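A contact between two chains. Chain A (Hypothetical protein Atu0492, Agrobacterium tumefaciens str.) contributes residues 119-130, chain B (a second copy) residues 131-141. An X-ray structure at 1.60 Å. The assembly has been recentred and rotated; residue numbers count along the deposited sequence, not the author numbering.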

ATOM      1  N   GLU A 119      -7.659 -30.581   8.568  1.00 14.34           N
ATOM      2  CA  GLU A 119      -6.891 -30.231   7.367  1.00 14.17           C
ATOM      3  C   GLU A 119      -6.522 -28.751   7.378  1.00 13.13           C
ATOM      4  O   GLU A 119      -5.393 -28.376   7.036  1.00 13.35           O
ATOM      5  CB  GLU A 119      -7.712 -30.559   6.116  1.00 14.53           C
ATOM      6  CG  GLU A 119      -7.781 -32.048   5.847  1.00 16.47           C
ATOM      7  CD  GLU A 119      -8.795 -32.447   4.774  1.00 17.21           C
ATOM      8  OE1 GLU A 119      -9.744 -31.683   4.474  1.00 18.72           O
ATOM      9  OE2 GLU A 119      -8.641 -33.570   4.238  1.00 23.30           O
ATOM     10  N   ILE A 120      -7.464 -27.907   7.782  1.00 12.54           N
ATOM     11  CA  ILE A 120      -7.187 -26.459   7.828  1.00 12.03           C
ATOM     12  C   ILE A 120      -6.060 -26.130   8.805  1.00 12.06           C
ATOM     13  O   ILE A 120      -5.212 -25.278   8.515  1.00 11.92           O
ATOM     14  CB  ILE A 120      -8.469 -25.635   8.122  1.00 12.43           C
ATOM     15  CG1 ILE A 120      -9.424 -25.739   6.926  1.00 12.53           C
ATOM     16  CG2 ILE A 120      -8.126 -24.173   8.437  1.00 13.01           C
ATOM     17  CD1 ILE A 120     -10.815 -25.135   7.154  1.00 13.24           C
ATOM     18  N   VAL A 121      -6.029 -26.804   9.956  1.00 11.84           N
ATOM     19  CA  VAL A 121      -4.937 -26.586  10.901  1.00 12.55           C
ATOM     20  C   VAL A 121      -3.611 -26.995  10.278  1.00 12.25           C
ATOM     21  O   VAL A 121      -2.622 -26.253  10.365  1.00 12.62           O
ATOM     22  CB  VAL A 121      -5.185 -27.299  12.251  1.00 12.82           C
ATOM     23  CG1 VAL A 121      -4.011 -27.056  13.206  1.00 14.08           C
ATOM     24  CG2 VAL A 121      -6.472 -26.786  12.866  1.00 12.71           C
ATOM     25  N   LYS A 122      -3.583 -28.168   9.638  1.00 12.42           N
ATOM     26  CA  LYS A 122      -2.363 -28.633   8.937  1.00 12.27           C
ATOM     27  C   LYS A 122      -1.918 -27.626   7.870  1.00 11.84           C
ATOM     28  O   LYS A 122      -0.748 -27.261   7.778  1.00 11.87           O
ATOM     29  CB  LYS A 122      -2.597 -30.006   8.299  1.00 12.37           C
ATOM     30  CG  LYS A 122      -2.888 -31.104   9.310  1.00 14.05           C
ATOM     31  CD  LYS A 122      -3.145 -32.421   8.604  1.00 16.53           C
ATOM     32  CE  LYS A 122      -3.337 -33.531   9.618  1.00 19.90           C
ATOM     33  NZ  LYS A 122      -3.663 -34.792   8.903  1.00 22.02           N
ATOM     34  N   ILE A 123      -2.877 -27.168   7.071  1.00 11.45           N
ATOM     35  CA  ILE A 123      -2.611 -26.158   6.042  1.00 11.13           C
ATOM     36  C   ILE A 123      -2.011 -24.883   6.632  1.00 11.48           C
ATOM     37  O   ILE A 123      -1.027 -24.341   6.100  1.00 11.44           O
ATOM     38  CB  ILE A 123      -3.918 -25.821   5.305  1.00 10.89           C
ATOM     39  CG1 ILE A 123      -4.285 -26.958   4.355  1.00 11.06           C
ATOM     40  CG2 ILE A 123      -3.818 -24.495   4.514  1.00 11.03           C
ATOM     41  CD1 ILE A 123      -5.755 -26.942   3.985  1.00 13.06           C
ATOM     42  N   THR A 124      -2.607 -24.404   7.725  1.00 10.90           N
ATOM     43  CA  THR A 124      -2.216 -23.118   8.294  1.00 11.11           C
ATOM     44  C   THR A 124      -0.832 -23.199   8.961  1.00 11.34           C
ATOM     45  O   THR A 124      -0.033 -22.274   8.852  1.00 11.42           O
ATOM     46  CB  THR A 124      -3.320 -22.556   9.215  1.00 11.91           C
ATOM     47  OG1 THR A 124      -4.570 -22.531   8.493  1.00 11.59           O
ATOM     48  CG2 THR A 124      -2.980 -21.142   9.652  1.00 12.33           C
ATOM     49  N   VAL A 125      -0.532 -24.321   9.604  1.00 11.76           N
ATOM     50  CA  VAL A 125       0.829 -24.541  10.107  1.00 12.22           C
ATOM     51  C   VAL A 125       1.823 -24.607   8.934  1.00 11.65           C
ATOM     52  O   VAL A 125       2.921 -24.050   9.013  1.00 12.18           O
ATOM     53  CB  VAL A 125       0.886 -25.838  10.959  1.00 12.50           C
ATOM     54  CG1 VAL A 125       2.321 -26.208  11.306  1.00 14.11           C
ATOM     55  CG2 VAL A 125       0.045 -25.664  12.240  1.00 12.55           C
ATOM     56  N   ALA A 126       1.440 -25.276   7.846  1.00 11.78           N
ATOM     57  CA  ALA A 126       2.292 -25.341   6.655  1.00 11.64           C
ATOM     58  C   ALA A 126       2.566 -23.920   6.102  1.00 11.87           C
ATOM     59  O   ALA A 126       3.698 -23.594   5.736  1.00 11.29           O
ATOM     60  CB  ALA A 126       1.650 -26.223   5.593  1.00 12.24           C
ATOM     61  N   ILE A 127       1.539 -23.069   6.073  1.00 10.92           N
ATOM     62  CA  ILE A 127       1.721 -21.678   5.627  1.00 11.22           C
ATOM     63  C   ILE A 127       2.694 -20.967   6.572  1.00 11.20           C
ATOM     64  O   ILE A 127       3.576 -20.229   6.130  1.00 11.95           O
ATOM     65  CB  ILE A 127       0.377 -20.920   5.561  1.00 10.88           C
ATOM     66  CG1 ILE A 127      -0.530 -21.521   4.470  1.00 10.73           C
ATOM     67  CG2 ILE A 127       0.597 -19.416   5.256  1.00 11.40           C
ATOM     68  CD1 ILE A 127      -2.026 -21.139   4.603  1.00 11.17           C
ATOM     69  N   GLY A 128       2.541 -21.194   7.875  1.00 11.39           N
ATOM     70  CA  GLY A 128       3.470 -20.607   8.853  1.00 11.40           C
ATOM     71  C   GLY A 128       4.902 -21.070   8.605  1.00 11.36           C
ATOM     72  O   GLY A 128       5.839 -20.245   8.610  1.00 12.06           O
ATOM     73  N   ALA A 129       5.073 -22.378   8.382  1.00 11.77           N
ATOM     74  CA  ALA A 129       6.398 -22.957   8.165  1.00 11.50           C
ATOM     75  C   ALA A 129       7.112 -22.349   6.950  1.00 11.97           C
ATOM     76  O   ALA A 129       8.270 -21.937   7.052  1.00 12.28           O
ATOM     77  CB  ALA A 129       6.316 -24.477   8.052  1.00 12.43           C
ATOM     78  N   ILE A 130       6.430 -22.248   5.811  1.00 12.04           N
ATOM     79  CA  ILE A 130       7.107 -21.688   4.639  1.00 12.15           C
ATOM     80  C   ILE A 130       7.388 -20.209   4.873  1.00 11.89           C
ATOM     81  O   ILE A 130       8.419 -19.695   4.457  1.00 12.11           O
ATOM     82  CB  ILE A 130       6.343 -21.953   3.308  1.00 12.36           C
ATOM     83  CG1 ILE A 130       7.157 -21.448   2.104  1.00 11.44           C
ATOM     84  CG2 ILE A 130       4.931 -21.405   3.364  1.00 11.38           C
ATOM     85  CD1 ILE A 130       8.555 -22.116   1.958  1.00 14.18           C
TER
ATOM     86  N   ASN B 131       5.628 -15.175  13.944  1.00 11.51           N
ATOM     87  CA  ASN B 131       4.872 -14.952  12.727  1.00 11.69           C
ATOM     88  C   ASN B 131       3.937 -16.131  12.430  1.00 12.56           C
ATOM     89  O   ASN B 131       2.829 -15.947  11.904  1.00 13.43           O
ATOM     90  CB  ASN B 131       5.804 -14.603  11.569  1.00 11.75           C
ATOM     91  CG  ASN B 131       5.998 -13.104  11.437  1.00 11.98           C
ATOM     92  OD1 ASN B 131       5.221 -12.433  10.764  1.00 12.25           O
ATOM     93  ND2 ASN B 131       7.028 -12.568  12.096  1.00 11.25           N
ATOM     94  N   THR B 132       4.376 -17.333  12.798  1.00 12.02           N
ATOM     95  CA  THR B 132       3.526 -18.515  12.677  1.00 12.92           C
ATOM     96  C   THR B 132       2.365 -18.487  13.675  1.00 12.91           C
ATOM     97  O   THR B 132       1.203 -18.681  13.279  1.00 12.85           O
ATOM     98  CB  THR B 132       4.366 -19.801  12.799  1.00 12.18           C
ATOM     99  OG1 THR B 132       5.200 -19.908  11.631  1.00 14.84           O
ATOM    100  CG2 THR B 132       3.457 -21.038  12.862  1.00 13.83           C
ATOM    101  N   TRP B 133       2.654 -18.228  14.953  1.00 13.22           N
ATOM    102  CA  TRP B 133       1.593 -18.109  15.973  1.00 13.76           C
ATOM    103  C   TRP B 133       0.561 -17.057  15.580  1.00 13.07           C
ATOM    104  O   TRP B 133      -0.659 -17.261  15.713  1.00 12.36           O
ATOM    105  CB  TRP B 133       2.187 -17.730  17.335  1.00 15.96           C
ATOM    106  CG  TRP B 133       2.820 -18.868  18.093  1.00 18.33           C
ATOM    107  CD1 TRP B 133       4.126 -18.959  18.485  1.00 20.60           C
ATOM    108  CD2 TRP B 133       2.175 -20.066  18.559  1.00 20.34           C
ATOM    109  NE1 TRP B 133       4.334 -20.143  19.170  1.00 21.59           N
ATOM    110  CE2 TRP B 133       3.156 -20.838  19.226  1.00 21.21           C
ATOM    111  CE3 TRP B 133       0.867 -20.561  18.475  1.00 20.96           C
ATOM    112  CZ2 TRP B 133       2.864 -22.080  19.816  1.00 20.86           C
ATOM    113  CZ3 TRP B 133       0.576 -21.804  19.060  1.00 21.00           C
ATOM    114  CH2 TRP B 133       1.572 -22.546  19.709  1.00 20.27           C
ATOM    115  N   ASN B 134       1.047 -15.920  15.088  1.00 12.15           N
ATOM    116  CA  ASN B 134       0.141 -14.838  14.712  1.00 12.26           C
ATOM    117  C   ASN B 134      -0.796 -15.277  13.589  1.00 11.33           C
ATOM    118  O   ASN B 134      -1.980 -14.933  13.571  1.00 12.10           O
ATOM    119  CB  ASN B 134       0.909 -13.595  14.257  1.00 12.82           C
ATOM    120  CG  ASN B 134       1.703 -12.928  15.379  1.00 13.31           C
ATOM    121  OD1 ASN B 134       1.454 -13.127  16.586  1.00 15.35           O
ATOM    122  ND2 ASN B 134       2.664 -12.119  14.980  1.00  9.47           N
ATOM    123  N   ARG B 135      -0.257 -16.029  12.632  1.00 12.08           N
ATOM    124  CA  ARG B 135      -1.076 -16.480  11.518  1.00 11.55           C
ATOM    125  C   ARG B 135      -2.115 -17.500  11.964  1.00 12.21           C
ATOM    126  O   ARG B 135      -3.249 -17.463  11.500  1.00 12.27           O
ATOM    127  CB  ARG B 135      -0.206 -17.006  10.379  1.00 12.57           C
ATOM    128  CG  ARG B 135       0.476 -15.842   9.662  1.00 11.39           C
ATOM    129  CD  ARG B 135       1.596 -16.269   8.720  1.00 11.59           C
ATOM    130  NE  ARG B 135       1.946 -15.118   7.883  1.00 12.65           N
ATOM    131  CZ  ARG B 135       2.683 -14.088   8.292  1.00 14.26           C
ATOM    132  NH1 ARG B 135       3.200 -14.078   9.519  1.00 13.34           N
ATOM    133  NH2 ARG B 135       2.897 -13.059   7.481  1.00 13.04           N
ATOM    134  N   ILE B 136      -1.732 -18.372  12.895  1.00 12.44           N
ATOM    135  CA  ILE B 136      -2.664 -19.345  13.460  1.00 12.71           C
ATOM    136  C   ILE B 136      -3.754 -18.642  14.269  1.00 12.79           C
ATOM    137  O   ILE B 136      -4.946 -18.871  14.056  1.00 12.22           O
ATOM    138  CB  ILE B 136      -1.919 -20.373  14.347  1.00 12.31           C
ATOM    139  CG1 ILE B 136      -1.061 -21.290  13.460  1.00 13.75           C
ATOM    140  CG2 ILE B 136      -2.897 -21.169  15.233  1.00 13.71           C
ATOM    141  CD1 ILE B 136      -0.049 -22.118  14.250  1.00 13.79           C
ATOM    142  N   ALA B 137      -3.339 -17.768  15.186  1.00 12.76           N
ATOM    143  CA  ALA B 137      -4.315 -17.121  16.085  1.00 13.23           C
ATOM    144  C   ALA B 137      -5.256 -16.162  15.354  1.00 13.42           C
ATOM    145  O   ALA B 137      -6.464 -16.204  15.571  1.00 13.91           O
ATOM    146  CB  ALA B 137      -3.618 -16.426  17.237  1.00 13.91           C
ATOM    147  N   VAL B 138      -4.721 -15.292  14.497  1.00 13.04           N
ATOM    148  CA  VAL B 138      -5.606 -14.420  13.712  1.00 13.76           C
ATOM    149  C   VAL B 138      -6.448 -15.252  12.730  1.00 13.24           C
ATOM    150  O   VAL B 138      -7.659 -15.041  12.587  1.00 13.56           O
ATOM    151  CB  VAL B 138      -4.828 -13.314  12.958  1.00 13.57           C
ATOM    152  CG1 VAL B 138      -5.789 -12.460  12.130  1.00 14.54           C
ATOM    153  CG2 VAL B 138      -4.064 -12.437  13.946  1.00 15.34           C
ATOM    154  N   GLY B 139      -5.796 -16.203  12.068  1.00 13.04           N
ATOM    155  CA  GLY B 139      -6.457 -17.066  11.097  1.00 13.09           C
ATOM    156  C   GLY B 139      -7.650 -17.796  11.691  1.00 13.37           C
ATOM    157  O   GLY B 139      -8.657 -17.969  11.017  1.00 13.43           O
ATOM    158  N   PHE B 140      -7.517 -18.230  12.948  1.00 13.05           N
ATOM    159  CA  PHE B 140      -8.552 -19.026  13.622  1.00 13.44           C
ATOM    160  C   PHE B 140      -9.398 -18.214  14.595  1.00 13.97           C
ATOM    161  O   PHE B 140     -10.252 -18.764  15.288  1.00 14.39           O
ATOM    162  CB  PHE B 140      -7.933 -20.257  14.299  1.00 13.08           C
ATOM    163  CG  PHE B 140      -7.238 -21.180  13.324  1.00 13.52           C
ATOM    164  CD1 PHE B 140      -7.608 -21.174  11.980  1.00 13.84           C
ATOM    165  CD2 PHE B 140      -6.238 -22.044  13.745  1.00 17.17           C
ATOM    166  CE1 PHE B 140      -6.978 -22.017  11.041  1.00 13.20           C
ATOM    167  CE2 PHE B 140      -5.596 -22.900  12.811  1.00 13.85           C
ATOM    168  CZ  PHE B 140      -5.983 -22.874  11.464  1.00 15.71           C
ATOM    169  N   ARG B 141      -9.169 -16.899  14.612  1.00 13.77           N
ATOM    170  CA  ARG B 141      -9.891 -15.971  15.489  1.00 14.65           C
ATOM    171  C   ARG B 141      -9.860 -16.438  16.948  1.00 15.33           C
ATOM    172  O   ARG B 141     -10.880 -16.432  17.648  1.00 16.49           O
ATOM    173  CB  ARG B 141     -11.326 -15.768  15.003  1.00 14.49           C
ATOM    174  CG  ARG B 141     -11.441 -15.167  13.603  1.00 14.97           C
ATOM    175  CD  ARG B 141     -11.060 -13.697  13.589  1.00 16.31           C
ATOM    176  NE  ARG B 141     -11.452 -12.973  12.375  1.00 15.43           N
ATOM    177  CZ  ARG B 141     -10.623 -12.661  11.384  1.00 16.81           C
ATOM    178  NH1 ARG B 141      -9.356 -13.052  11.436  1.00 16.97           N
ATOM    179  NH2 ARG B 141     -11.062 -11.960  10.342  1.00 16.88           N
TER

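How do the helices come so close at T132(B)? The two helices run nearly antiparallel, at 150° between their directions, and their axes approach to 8.8 Å. Here T132(B) meets G128(A), with the CA of G128(A) and the CA of T132(B) only 4.4 Å apart. G128(A) has no side chain; a CB on it would point toward chain B and lie 2.6 Å from CG2 of T132(B), a clash. Glycine thus leaves room for the threonine methyl against bare backbone. The hydroxyl OG1 of T132(B) also sits 3.1 Å from the carbonyl O of G128(A).

What does a buried arginine contribute one turn further on? R135(B) points its CA-to-CB bond toward chain A, and 44 Å² of it is covered there, yet NH1 is held within its own chain. NH1 of R135(B) donates to the carbonyl O of N131(B) at 3.1 Å and to OD1 of N131(B) at 2.9 Å, while NE and NH2 are satisfied elsewhere in the structure. The guanidinium is therefore not left unpaired by burial. The backbone of R135(B) takes part as well, its O lying 4.1 Å from the methyl CG2 of T124(A).

How does I136(B) reach the helix of chain A? Its CA-to-CB bond points sideways, but with chi1 in m and chi2 in t the end of the chain comes nearer. There CD1 of I136(B) packs 4.1 Å from CG2 of V125(A), joining two branched aliphatic residues. The backbone is near too: CG2 of T124(A) is 4.2 Å from CA of I136(B). At G139(B) a side chain is again absent, and a CB there would clash within chain B, 2.5 Å from the O of R135(B).

What does F140(B) add at the end of the contact? F140(B), the first residue to leave helical phi/psi, points toward chain A and has the largest covered area of any residue here, 83 Å² of the 404 Å² total. Its ring reaches I120(A), V121(A) and T124(A): CE1 of F140(B) lies 3.6 Å from CG2 of I120(A), and CE2 of F140(B) lies 4.0 Å from CG2 of V121(A). OG1 of T124(A) is 3.3 Å from CZ of F140(B). That hydroxyl can sit beside an apolar ring because it already donates to the carbonyl O of I120(A), at 2.8 Å, one turn back in its own helix.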